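Local coordinates for tRNA modification GTPase MnmE (Chlorobium tepidum, PDB 3GEE), which hydrolyses GTP and probably takes part in adding a carboxymethylaminomethyl group to the wobble uridine (U34) of certain tRNAs, at residues 62-68 with 79-85; 43-47 with 114-120; 348-354 with 372-378. All blocks are in the same frame, centred on the assembly; numbering follows the deposited sequence.

Interaction 1: 62-68 with 79-85. With FON (N-{[4-({[(6R)-2-amino-5-formyl-4-oxo-1,4,5,6,7,8-hexahydropteridin-6-yl]methyl}amino)phenyl]carbonyl}-L-glutamic acid), chain C; FON (N-{[4-({[(6R)-2-amino-5-formyl-4-oxo-1,4,5,6,7,8-hexahydropteridin-6-yl]methyl}amino)phenyl]carbonyl}-L-glutamic acid), chain B.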
loop_
_atom_site.group_PDB
_atom_site.type_symbol
_atom_site.label_atom_id
_atom_site.label_comp_id
_atom_site.label_asym_id
_atom_site.label_seq_id
_atom_site.Cartn_x
_atom_site.Cartn_y
_atom_site.Cartn_z
ATOM N N GLY A 62 3.423 26.957 8.217
ATOM C CA GLY A 62 3.153 26.022 7.127
ATOM C C GLY A 62 4.430 25.405 6.586
ATOM O O GLY A 62 5.496 26.013 6.646
ATOM N N TYR A 63 4.307 24.186 6.068
ATOM C CA TYR A 63 5.416 23.418 5.489
ATOM C C TYR A 63 6.495 23.017 6.487
ATOM O O TYR A 63 7.670 22.878 6.142
ATOM C CB TYR A 63 5.986 24.116 4.252
ATOM C CG TYR A 63 5.138 23.848 3.040
ATOM C CD1 TYR A 63 4.101 24.708 2.677
ATOM C CD2 TYR A 63 5.341 22.703 2.279
ATOM C CE1 TYR A 63 3.309 24.444 1.567
ATOM C CE2 TYR A 63 4.560 22.428 1.175
ATOM C CZ TYR A 63 3.549 23.295 0.822
ATOM O OH TYR A 63 2.790 22.996 -0.284
ATOM N N THR A 64 6.063 22.783 7.721
ATOM C CA THR A 64 6.965 22.515 8.827
ATOM C C THR A 64 6.621 21.164 9.472
ATOM O O THR A 64 5.450 20.851 9.702
ATOM C CB THR A 64 6.935 23.699 9.834
ATOM O OG1 THR A 64 8.110 23.686 10.642
ATOM C CG2 THR A 64 5.717 23.641 10.720
ATOM N N ALA A 65 7.641 20.355 9.730
ATOM C CA ALA A 65 7.450 18.981 10.204
ATOM C C ALA A 65 7.795 18.843 11.678
ATOM O O ALA A 65 8.695 19.520 12.174
ATOM C CB ALA A 65 8.281 18.021 9.379
ATOM N N HIS A 66 7.084 17.958 12.374
ATOM C CA HIS A 66 7.237 17.813 13.820
ATOM C C HIS A 66 7.238 16.363 14.279
ATOM O O HIS A 66 6.287 15.618 14.035
ATOM C CB HIS A 66 6.137 18.588 14.533
ATOM C CG HIS A 66 5.985 19.984 14.033
ATOM N ND1 HIS A 66 6.670 21.045 14.582
ATOM C CD2 HIS A 66 5.263 20.489 13.008
ATOM C CE1 HIS A 66 6.359 22.150 13.928
ATOM N NE2 HIS A 66 5.508 21.840 12.969
ATOM N N PHE A 67 8.312 15.975 14.952
ATOM C CA PHE A 67 8.457 14.616 15.437
ATOM C C PHE A 67 7.908 14.492 16.844
ATOM O O PHE A 67 8.449 15.077 17.784
ATOM C CB PHE A 67 9.925 14.180 15.398
ATOM C CG PHE A 67 10.175 12.872 16.069
ATOM C CD1 PHE A 67 9.667 11.694 15.538
ATOM C CD2 PHE A 67 10.902 12.810 17.241
ATOM C CE1 PHE A 67 9.891 10.475 16.171
ATOM C CE2 PHE A 67 11.134 11.596 17.878
ATOM C CZ PHE A 67 10.629 10.427 17.343
ATOM N N GLY A 68 6.835 13.724 16.987
ATOM C CA GLY A 68 6.246 13.478 18.299
ATOM C C GLY A 68 5.530 12.148 18.412
ATOM O O GLY A 68 5.764 11.235 17.615
ATOM N N GLU A 79 4.836 6.559 17.228
ATOM C CA GLU A 79 5.790 7.631 17.048
ATOM C C GLU A 79 5.636 8.087 15.613
ATOM O O GLU A 79 5.873 7.309 14.694
ATOM C CB GLU A 79 7.187 7.080 17.250
ATOM C CG GLU A 79 8.124 7.991 17.983
ATOM C CD GLU A 79 9.392 7.272 18.389
ATOM O OE1 GLU A 79 9.977 6.578 17.522
ATOM O OE2 GLU A 79 9.794 7.397 19.571
ATOM N N VAL A 80 5.226 9.335 15.410
ATOM C CA VAL A 80 4.959 9.837 14.054
ATOM C C VAL A 80 5.726 11.117 13.730
ATOM O O VAL A 80 6.508 11.601 14.551
ATOM C CB VAL A 80 3.447 10.066 13.819
ATOM C CG1 VAL A 80 2.657 8.810 14.178
ATOM C CG2 VAL A 80 2.942 11.267 14.614
ATOM N N ILE A 81 5.515 11.635 12.521
ATOM C CA ILE A 81 5.985 12.964 12.139
ATOM C C ILE A 81 4.815 13.749 11.568
ATOM O O ILE A 81 4.194 13.332 10.579
ATOM C CB ILE A 81 7.172 12.918 11.145
ATOM C CG1 ILE A 81 8.455 12.557 11.896
ATOM C CG2 ILE A 81 7.325 14.253 10.408
ATOM C CD1 ILE A 81 9.726 12.635 11.076
ATOM N N ALA A 82 4.496 14.872 12.206
ATOM C CA ALA A 82 3.368 15.685 11.769
ATOM C C ALA A 82 3.849 16.754 10.804
ATOM O O ALA A 82 4.872 17.400 11.044
ATOM C CB ALA A 82 2.649 16.301 12.955
ATOM N N LEU A 83 3.125 16.918 9.702
ATOM C CA LEU A 83 3.439 17.952 8.730
ATOM C C LEU A 83 2.310 18.966 8.695
ATOM O O LEU A 83 1.196 18.660 8.251
ATOM C CB LEU A 83 3.674 17.361 7.340
ATOM C CG LEU A 83 4.190 18.289 6.235
ATOM C CD1 LEU A 83 5.340 19.154 6.714
ATOM C CD2 LEU A 83 4.620 17.484 5.025
ATOM N N VAL A 84 2.607 20.172 9.170
ATOM C CA VAL A 84 1.629 21.249 9.199
ATOM C C VAL A 84 1.564 21.933 7.831
ATOM O O VAL A 84 2.597 22.194 7.212
ATOM C CB VAL A 84 1.964 22.273 10.324
ATOM C CG1 VAL A 84 0.984 23.435 10.324
ATOM C CG2 VAL A 84 1.975 21.585 11.693
ATOM N N PHE A 85 0.342 22.169 7.359
ATOM C CA PHE A 85 0.081 23.004 6.192
ATOM C C PHE A 85 -0.953 24.022 6.623
ATOM O O PHE A 85 -1.877 23.696 7.381
ATOM C CB PHE A 85 -0.531 22.213 5.041
ATOM C CG PHE A 85 0.362 21.170 4.450
ATOM C CD1 PHE A 85 0.332 19.859 4.923
ATOM C CD2 PHE A 85 1.188 21.476 3.383
ATOM C CE1 PHE A 85 1.140 18.875 4.366
ATOM C CE2 PHE A 85 1.999 20.500 2.817
ATOM C CZ PHE A 85 1.972 19.193 3.310
HETATM N N1 FON C . 7.554 9.888 9.152
HETATM C C2 FON C . 8.476 10.297 8.258
HETATM N NA2 FON C . 8.138 11.262 7.363
HETATM N N3 FON C . 9.731 9.776 8.222
HETATM C C4 FON C . 10.140 8.815 9.079
HETATM O O4 FON C . 11.309 8.380 8.991
HETATM C C4A FON C . 9.152 8.316 10.080
HETATM N N5 FON C . 9.335 7.358 11.084
HETATM C C6 FON C . 8.668 7.775 12.331
HETATM C C7 FON C . 7.199 7.542 11.998
HETATM N N8 FON C . 6.874 8.514 10.963
HETATM C C8A FON C . 7.809 8.936 10.063
HETATM C C9 FON C . 9.121 7.061 13.607
HETATM N N10 FON C . 10.567 7.082 13.778
HETATM C C11 FON C . 13.207 10.307 14.039
HETATM C C12 FON C . 13.081 9.377 15.069
HETATM C C13 FON C . 12.192 8.308 14.964
HETATM C C14 FON C . 11.398 8.161 13.830
HETATM C C15 FON C . 11.536 9.088 12.785
HETATM C C16 FON C . 12.426 10.160 12.887
HETATM C C FON C . 14.190 11.439 14.206
HETATM O O FON C . 14.240 12.330 13.371
HETATM N N FON C . 14.997 11.410 15.276
HETATM C CA FON C . 15.465 12.543 16.069
HETATM C CB FON C . 14.319 13.248 16.803
HETATM C CG FON C . 14.708 14.596 17.419
HETATM C CD FON C . 13.574 15.599 17.314
HETATM O OE1 FON C . 13.399 16.191 16.222
HETATM O OE2 FON C . 12.852 15.810 18.319
HETATM C CT FON C . 16.494 12.066 17.061
HETATM O O1 FON C . 17.555 12.719 17.203
HETATM O O2 FON C . 16.247 11.024 17.710
HETATM C CP1 FON C . 9.973 6.282 10.901
HETATM O O3 FON C . 9.415 5.204 11.009
HETATM N N1 FON B . 2.916 15.165 -0.343
HETATM C C2 FON B . 2.302 15.495 0.812
HETATM N NA2 FON B . 2.968 15.315 1.982
HETATM N N3 FON B . 1.041 16.002 0.842
HETATM C C4 FON B . 0.317 16.210 -0.279
HETATM O O4 FON B . -0.836 16.680 -0.179
HETATM C C4A FON B . 0.945 15.847 -1.583
HETATM N N5 FON B . 0.422 15.991 -2.873
HETATM C C6 FON B . 1.460 16.462 -3.808
HETATM C C7 FON B . 2.309 15.210 -3.997
HETATM N N8 FON B . 2.938 14.966 -2.707
HETATM C C8A FON B . 2.322 15.308 -1.538
HETATM C C9 FON B . 0.958 17.059 -5.126
HETATM N N10 FON B . -0.047 18.094 -4.925
HETATM C C11 FON B . 0.158 21.678 -2.792
HETATM C C12 FON B . -0.115 21.652 -4.158
HETATM C C13 FON B . -0.176 20.445 -4.853
HETATM C C14 FON B . 0.052 19.240 -4.194
HETATM C C15 FON B . 0.312 19.264 -2.816
HETATM C C16 FON B . 0.374 20.472 -2.116
HETATM C C FON B . 0.207 23.013 -2.091
HETATM O O FON B . 0.555 23.074 -0.922
HETATM N N FON B . -0.159 24.096 -2.790
HETATM C CA FON B . 0.407 25.440 -2.713
HETATM C CB FON B . 1.865 25.481 -3.185
HETATM C CG FON B . 2.588 26.793 -2.865
HETATM C CD FON B . 4.039 26.549 -2.493
HETATM O OE1 FON B . 4.300 26.164 -1.328
HETATM O OE2 FON B . 4.930 26.743 -3.356
HETATM C CT FON B . -0.427 26.382 -3.541
HETATM O O1 FON B . -0.751 27.495 -3.062
HETATM O O2 FON B . -0.771 26.011 -4.687
HETATM C CP1 FON B . -0.779 15.721 -3.164
HETATM O O3 FON B . -1.040 14.837 -3.962
#

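Interaction 2: 43-47 with 114-120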
loop_
_atom_site.group_PDB
_atom_site.type_symbol
_atom_site.label_atom_id
_atom_site.label_comp_id
_atom_site.label_asym_id
_atom_site.label_seq_id
_atom_site.Cartn_x
_atom_site.Cartn_y
_atom_site.Cartn_z
ATOM N N LEU A 43 -7.264 20.205 16.628
ATOM C CA LEU A 43 -7.662 18.824 16.874
ATOM C C LEU A 43 -6.423 17.959 17.023
ATOM O O LEU A 43 -6.308 17.185 17.971
ATOM C CB LEU A 43 -8.543 18.310 15.731
ATOM C CG LEU A 43 -10.076 18.342 15.829
ATOM C CD1 LEU A 43 -10.630 19.513 16.624
ATOM C CD2 LEU A 43 -10.673 18.317 14.440
ATOM N N ALA A 44 -5.488 18.120 16.091
ATOM C CA ALA A 44 -4.225 17.392 16.123
ATOM C C ALA A 44 -3.553 17.542 17.474
ATOM O O ALA A 44 -3.020 16.579 18.018
ATOM C CB ALA A 44 -3.308 17.887 15.029
ATOM N N ASP A 45 -3.612 18.754 18.018
ATOM C CA ASP A 45 -2.950 19.088 19.271
ATOM C C ASP A 45 -3.483 18.330 20.479
ATOM O O ASP A 45 -2.768 18.160 21.465
ATOM C CB ASP A 45 -3.015 20.595 19.518
ATOM C CG ASP A 45 -1.816 21.332 18.947
ATOM O OD1 ASP A 45 -0.708 20.749 18.905
ATOM O OD2 ASP A 45 -1.981 22.504 18.555
ATOM N N ARG A 46 -4.731 17.874 20.404
ATOM C CA ARG A 46 -5.316 17.105 21.501
ATOM C C ARG A 46 -4.621 15.756 21.647
ATOM O O ARG A 46 -4.546 15.210 22.746
ATOM C CB ARG A 46 -6.819 16.884 21.304
ATOM C CG ARG A 46 -7.658 18.147 21.187
ATOM C CD ARG A 46 -9.008 17.947 21.858
ATOM N NE ARG A 46 -10.130 18.381 21.024
ATOM C CZ ARG A 46 -10.913 17.559 20.322
ATOM N NH1 ARG A 46 -10.711 16.242 20.343
ATOM N NH2 ARG A 46 -11.909 18.055 19.598
ATOM N N VAL A 47 -4.101 15.234 20.537
ATOM C CA VAL A 47 -3.512 13.897 20.513
ATOM C C VAL A 47 -2.004 13.865 20.224
ATOM O O VAL A 47 -1.313 12.939 20.656
ATOM C CB VAL A 47 -4.273 12.953 19.545
ATOM C CG1 VAL A 47 -5.699 12.734 20.026
ATOM C CG2 VAL A 47 -4.262 13.496 18.127
ATOM N N LEU A 114 -8.034 7.299 15.973
ATOM C CA LEU A 114 -7.706 8.356 16.926
ATOM C C LEU A 114 -8.193 9.711 16.416
ATOM O O LEU A 114 -8.849 10.460 17.147
ATOM C CB LEU A 114 -6.201 8.380 17.204
ATOM C CG LEU A 114 -5.693 9.280 18.330
ATOM C CD1 LEU A 114 -6.184 8.803 19.676
ATOM C CD2 LEU A 114 -4.182 9.326 18.318
ATOM N N MET A 115 -7.875 10.003 15.156
ATOM C CA MET A 115 -8.408 11.163 14.451
ATOM C C MET A 115 -9.934 11.189 14.472
ATOM O O MET A 115 -10.539 12.217 14.782
ATOM C CB MET A 115 -7.913 11.160 13.003
ATOM C CG MET A 115 -6.597 11.909 12.737
ATOM S SD MET A 115 -5.431 12.101 14.105
ATOM C CE MET A 115 -6.141 13.512 14.955
ATOM N N LEU A 116 -10.547 10.050 14.160
ATOM C CA LEU A 116 -12.000 9.942 14.062
ATOM C C LEU A 116 -12.695 10.136 15.402
ATOM O O LEU A 116 -13.798 10.678 15.459
ATOM C CB LEU A 116 -12.395 8.592 13.461
ATOM C CG LEU A 116 -12.079 8.332 11.986
ATOM C CD1 LEU A 116 -12.270 6.873 11.659
ATOM C CD2 LEU A 116 -12.933 9.196 11.075
ATOM N N ASP A 117 -12.049 9.687 16.475
ATOM C CA ASP A 117 -12.585 9.837 17.826
ATOM C C ASP A 117 -12.407 11.252 18.362
ATOM O O ASP A 117 -13.120 11.676 19.272
ATOM C CB ASP A 117 -11.909 8.854 18.780
ATOM C CG ASP A 117 -12.389 7.433 18.594
ATOM O OD1 ASP A 117 -13.614 7.226 18.500
ATOM O OD2 ASP A 117 -11.539 6.521 18.557
ATOM N N ASN A 118 -11.449 11.976 17.796
ATOM C CA ASN A 118 -11.115 13.303 18.287
ATOM C C ASN A 118 -11.458 14.417 17.301
ATOM O O ASN A 118 -10.656 15.321 17.066
ATOM C CB ASN A 118 -9.645 13.353 18.724
ATOM C CG ASN A 118 -9.414 12.673 20.065
ATOM O OD1 ASN A 118 -9.742 13.223 21.123
ATOM N ND2 ASN A 118 -8.850 11.471 20.028
ATOM N N GLY A 119 -12.654 14.337 16.723
ATOM C CA GLY A 119 -13.199 15.435 15.934
ATOM C C GLY A 119 -13.471 15.161 14.470
ATOM O O GLY A 119 -14.488 15.611 13.937
ATOM N N CYS A 120 -12.560 14.440 13.817
ATOM C CA CYS A 120 -12.646 14.202 12.375
ATOM C C CYS A 120 -13.766 13.248 11.981
ATOM O O CYS A 120 -14.163 12.389 12.764
ATOM C CB CYS A 120 -11.329 13.640 11.859
ATOM S SG CYS A 120 -10.008 14.834 11.676
#

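Interaction 3: 348-354 with 372-378. With GDP (guanosine-5'-diphosphate), chain D.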
loop_
_atom_site.group_PDB
_atom_site.type_symbol
_atom_site.label_atom_id
_atom_site.label_comp_id
_atom_site.label_asym_id
_atom_site.label_seq_id
_atom_site.Cartn_x
_atom_site.Cartn_y
_atom_site.Cartn_z
ATOM N N THR A 348 -10.863 -11.867 -38.124
ATOM C CA THR A 348 -11.390 -13.228 -38.002
ATOM C C THR A 348 -10.319 -14.164 -37.475
ATOM O O THR A 348 -9.261 -14.330 -38.086
ATOM C CB THR A 348 -11.945 -13.761 -39.339
ATOM O OG1 THR A 348 -12.922 -12.845 -39.840
ATOM C CG2 THR A 348 -12.595 -15.134 -39.156
ATOM N N VAL A 349 -10.612 -14.771 -36.333
ATOM C CA VAL A 349 -9.654 -15.618 -35.648
ATOM C C VAL A 349 -10.102 -17.075 -35.717
ATOM O O VAL A 349 -11.011 -17.504 -34.997
ATOM C CB VAL A 349 -9.461 -15.176 -34.183
ATOM C CG1 VAL A 349 -8.258 -15.864 -33.586
ATOM C CG2 VAL A 349 -9.297 -13.664 -34.097
ATOM N N ALA A 350 -9.457 -17.821 -36.608
ATOM C CA ALA A 350 -9.751 -19.232 -36.803
ATOM C C ALA A 350 -9.019 -20.058 -35.752
ATOM O O ALA A 350 -7.795 -20.187 -35.794
ATOM C CB ALA A 350 -9.358 -19.662 -38.208
ATOM N N ASN A 351 -9.778 -20.602 -34.803
ATOM C CA ASN A 351 -9.210 -21.330 -33.668
ATOM C C ASN A 351 -9.087 -22.838 -33.913
ATOM O O ASN A 351 -9.662 -23.372 -34.863
ATOM C CB ASN A 351 -10.029 -21.056 -32.402
ATOM C CG ASN A 351 -9.274 -21.394 -31.126
ATOM O OD1 ASN A 351 -8.042 -21.391 -31.095
ATOM N ND2 ASN A 351 -10.015 -21.690 -30.064
ATOM N N LYS A 352 -8.331 -23.512 -33.046
ATOM C CA LYS A 352 -8.139 -24.967 -33.098
ATOM C C LYS A 352 -7.305 -25.399 -34.311
ATOM O O LYS A 352 -7.603 -26.400 -34.965
ATOM C CB LYS A 352 -9.484 -25.712 -33.038
ATOM C CG LYS A 352 -10.292 -25.450 -31.773
ATOM C CD LYS A 352 -11.449 -26.430 -31.645
ATOM C CE LYS A 352 -12.159 -26.301 -30.301
ATOM N NZ LYS A 352 -12.997 -25.072 -30.207
ATOM N N LEU A 353 -6.257 -24.630 -34.591
ATOM C CA LEU A 353 -5.334 -24.900 -35.695
ATOM C C LEU A 353 -4.406 -26.085 -35.402
ATOM O O LEU A 353 -3.828 -26.671 -36.322
ATOM C CB LEU A 353 -4.516 -23.640 -36.012
ATOM C CG LEU A 353 -3.357 -23.673 -37.018
ATOM C CD1 LEU A 353 -3.859 -23.726 -38.455
ATOM C CD2 LEU A 353 -2.444 -22.471 -36.816
ATOM N N ASP A 354 -4.272 -26.436 -34.126
ATOM C CA ASP A 354 -3.381 -27.521 -33.707
ATOM C C ASP A 354 -3.774 -28.892 -34.271
ATOM O O ASP A 354 -2.914 -29.751 -34.469
ATOM C CB ASP A 354 -3.233 -27.563 -32.178
ATOM C CG ASP A 354 -4.567 -27.528 -31.453
ATOM O OD1 ASP A 354 -5.245 -28.577 -31.390
ATOM O OD2 ASP A 354 -4.930 -26.452 -30.932
ATOM N N THR A 372 -13.117 -10.589 -44.778
ATOM C CA THR A 372 -12.367 -10.149 -43.612
ATOM C C THR A 372 -10.954 -10.722 -43.682
ATOM O O THR A 372 -10.654 -11.530 -44.566
ATOM C CB THR A 372 -13.023 -10.637 -42.312
ATOM O OG1 THR A 372 -12.883 -12.061 -42.211
ATOM C CG2 THR A 372 -14.501 -10.261 -42.272
ATOM N N GLU A 373 -10.092 -10.301 -42.756
ATOM C CA GLU A 373 -8.782 -10.914 -42.608
ATOM C C GLU A 373 -8.806 -12.037 -41.578
ATOM O O GLU A 373 -9.329 -11.873 -40.469
ATOM C CB GLU A 373 -7.717 -9.883 -42.251
ATOM C CG GLU A 373 -6.829 -9.496 -43.426
ATOM C CD GLU A 373 -5.423 -9.108 -42.996
ATOM O OE1 GLU A 373 -5.290 -8.355 -42.008
ATOM O OE2 GLU A 373 -4.452 -9.554 -43.650
ATOM N N VAL A 374 -8.224 -13.174 -41.956
ATOM C CA VAL A 374 -8.253 -14.381 -41.130
ATOM C C VAL A 374 -6.870 -14.713 -40.574
ATOM O O VAL A 374 -5.859 -14.570 -41.267
ATOM C CB VAL A 374 -8.826 -15.590 -41.922
ATOM C CG1 VAL A 374 -8.827 -16.854 -41.079
ATOM C CG2 VAL A 374 -10.235 -15.291 -42.401
ATOM N N ILE A 375 -6.840 -15.142 -39.313
ATOM C CA ILE A 375 -5.610 -15.599 -38.673
ATOM C C ILE A 375 -5.806 -16.963 -38.013
ATOM O O ILE A 375 -6.764 -17.173 -37.262
ATOM C CB ILE A 375 -5.069 -14.565 -37.657
ATOM C CG1 ILE A 375 -4.499 -13.359 -38.405
ATOM C CG2 ILE A 375 -3.980 -15.177 -36.769
ATOM C CD1 ILE A 375 -4.307 -12.138 -37.556
ATOM N N GLY A 376 -4.891 -17.881 -38.317
ATOM C CA GLY A 376 -4.868 -19.204 -37.709
ATOM C C GLY A 376 -4.364 -19.153 -36.280
ATOM O O GLY A 376 -3.294 -18.602 -36.004
ATOM N N ILE A 377 -5.142 -19.742 -35.375
ATOM C CA ILE A 377 -4.862 -19.693 -33.944
ATOM C C ILE A 377 -5.085 -21.039 -33.269
ATOM O O ILE A 377 -6.069 -21.731 -33.541
ATOM C CB ILE A 377 -5.712 -18.585 -33.245
ATOM C CG1 ILE A 377 -5.067 -17.208 -33.434
ATOM C CG2 ILE A 377 -5.940 -18.875 -31.758
ATOM C CD1 ILE A 377 -3.628 -17.109 -32.962
ATOM N N SER A 378 -4.137 -21.410 -32.414
ATOM C CA SER A 378 -4.340 -22.467 -31.441
ATOM C C SER A 378 -4.334 -21.808 -30.069
ATOM O O SER A 378 -3.273 -21.534 -29.508
ATOM C CB SER A 378 -3.243 -23.527 -31.537
ATOM O OG SER A 378 -3.351 -24.454 -30.473
HETATM P PB GDP D . -16.054 -20.710 -25.073
HETATM O O1B GDP D . -15.535 -19.532 -24.284
HETATM O O2B GDP D . -16.874 -20.231 -26.245
HETATM O O3B GDP D . -16.898 -21.583 -24.177
HETATM O O3A GDP D . -14.814 -21.565 -25.624
HETATM P PA GDP D . -13.753 -22.214 -24.607
HETATM O O1A GDP D . -12.528 -21.346 -24.510
HETATM O O2A GDP D . -14.371 -22.429 -23.245
HETATM O "O5'" GDP D . -13.376 -23.614 -25.304
HETATM C "C5'" GDP D . -14.312 -24.690 -25.301
HETATM C "C4'" GDP D . -13.558 -26.006 -25.424
HETATM O "O4'" GDP D . -12.761 -26.000 -26.613
HETATM C "C3'" GDP D . -12.621 -26.217 -24.246
HETATM O "O3'" GDP D . -13.101 -27.294 -23.433
HETATM C "C2'" GDP D . -11.250 -26.499 -24.846
HETATM O "O2'" GDP D . -10.729 -27.765 -24.424
HETATM C "C1'" GDP D . -11.443 -26.493 -26.356
HETATM N N9 GDP D . -10.432 -25.628 -27.015
HETATM C C8 GDP D . -10.397 -24.283 -26.967
HETATM N N7 GDP D . -9.349 -23.793 -27.675
HETATM C C5 GDP D . -8.689 -24.839 -28.199
HETATM C C6 GDP D . -7.490 -25.027 -29.056
HETATM O O6 GDP D . -6.823 -24.053 -29.467
HETATM N N1 GDP D . -7.136 -26.282 -29.373
HETATM C C2 GDP D . -7.827 -27.360 -28.947
HETATM N N2 GDP D . -7.395 -28.589 -29.319
HETATM N N3 GDP D . -8.937 -27.259 -28.161
HETATM C C4 GDP D . -9.407 -26.049 -27.762
#

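Interaction 1: 62-68 with 79-85
Strand 79-85 runs antiparallel to strand 64-68, forming one side of a folinic acid site. E79 lays CG 3.5 Å from F67 CE1, and its carbonyl O lies 3.0 Å from C7 of one folinic acid (chain C). V80 and G68 form a hydrogen-bonded pair, V80 N to G68 O at 3.0 Å and G68 N to V80 O at 3.2 Å. I81 sits opposite F67 on the ligand side: its CG1 is 3.9 Å from F67 CD1 and its CG2 4.0 Å from A65 CB, while one face of the F67 ring lies against the folate's phenyl ring. A82 pairs tightly with H66 (H66 N to A82 O 2.6 Å, A82 N to H66 O 2.7 Å), and L83 brings CD1 to 4.1 Å from A65 CB. Y63 and T64 both face V84 in a G1 bulge: Y63 gives its N to V84 O (2.9 Å), while V84 N binds T64 O (3.0 Å). F85 points its ring edge at the Y63 face, a T-shaped stack with centroids 5.0 Å apart, and Y63 OH makes a very short 2.3 Å hydrogen bond to O of the other folinic acid (chain B). The hairpin lies between strands 48-50 and 96-102; H66, V80 and A82 extend one face of the sheet sideways to F48, F99 and C101 of the flanking strands, whereas Y63 and F67 pack on F67 and Y63 of the second subunit.

Interaction 2: 43-47 with 114-120
V47, N118 and L43 bury the most surface where the end of helix 40-47 meets the end of helix 105-117. V47 points its side chain at helix 105-117: its CB is 3.8 Å from L114 CD2, its CG2 3.7 Å from M115 CE, and its CG1 3.4 Å from N118 ND2. N118, the first residue to leave helical geometry, folds its side chain back so that ND2 donates to L114 O one turn earlier (3.1 Å). One turn before V47, L43 rests on the chain reversal, with CG 3.3 Å from N118 O and CD2 4.1 Å from G119 CA. A side chain on G119 would collide with L43, so the missing CB lets the helix end come close. On the sheet side, A44 and M115 both touch F99 of strand 96-102, and M115 also reaches A19 and I35. Two helices side by side on one face of a mixed sheet, turned away from the folate, form the alpha/beta layering of the MnmE N-terminal domain.

Interaction 3: 348-354 with 372-378
D354 carries the contacts that hold the base: its OD2 accepts from S378 OG (2.6 Å) and from N1 of GDP (2.7 Å), and its OD1 accepts from N2 of GDP (3.0 Å). This two-pronged grip on the guanine edge is the hallmark of the G-protein NKxD motif, here N351-K352-L353-D354, and S378 opens the SAL motif (S378-A379-L380), which lies beside O6 of the guanine. N351 ND2 bonds A244 O and OD1 bonds A379 N, and K352 NZ reaches N243 O, tying the motif to the P-loop. T348 OG1 and T372 OG1 share a very short hydrogen bond (2.5 Å, less surely placed). Strands 348-351 and 374-376 run parallel, joined by alternating backbone bonds: T348 N to E373 O and I375 N to T348 O (both 2.8 Å), A350 N to I375 O (2.8 Å) and I377 N to A350 O (2.7 Å). L353 N to I377 O (3.1 Å) extends the pairing past the strand end and fixes the loop bearing D354. Apolar contacts flank the bonds: V349 CG1 packs 3.5 Å from I377 CG1 on one face, A350 CB 4.1 Å from V374 CG1 on the other, and L353 CD2 lies 3.9 Å from G376 C. Strand 345-351 is sandwiched between strand 315-321 and the edge strand 374-376, with helix 360-370 making the beta-alpha-beta crossover; T348 and V374 pack on that helix, while I375 and I377 lie against helix 385-392.

How the interactions relate
From the N terminus, helix 40-47 opens interaction 2, which closes only when the chain returns at 114-120. Nested within that long loop, interaction 1 closes a short hairpin between 62-68 and 79-85. Both belong to the N-terminal folate-binding domain, their centres about 15 Å apart: one pairs strands in the sheet, the other joins two helices lying on it. Interaction 3 follows in series, after the chain has passed through many helices into the G domain, and closes a beta-alpha-beta unit beside the nucleotide. Its centre lies more than 60 Å from the other two, across the chain's centre; the folate and GDP sites thus lie in different domains, far apart in this chain.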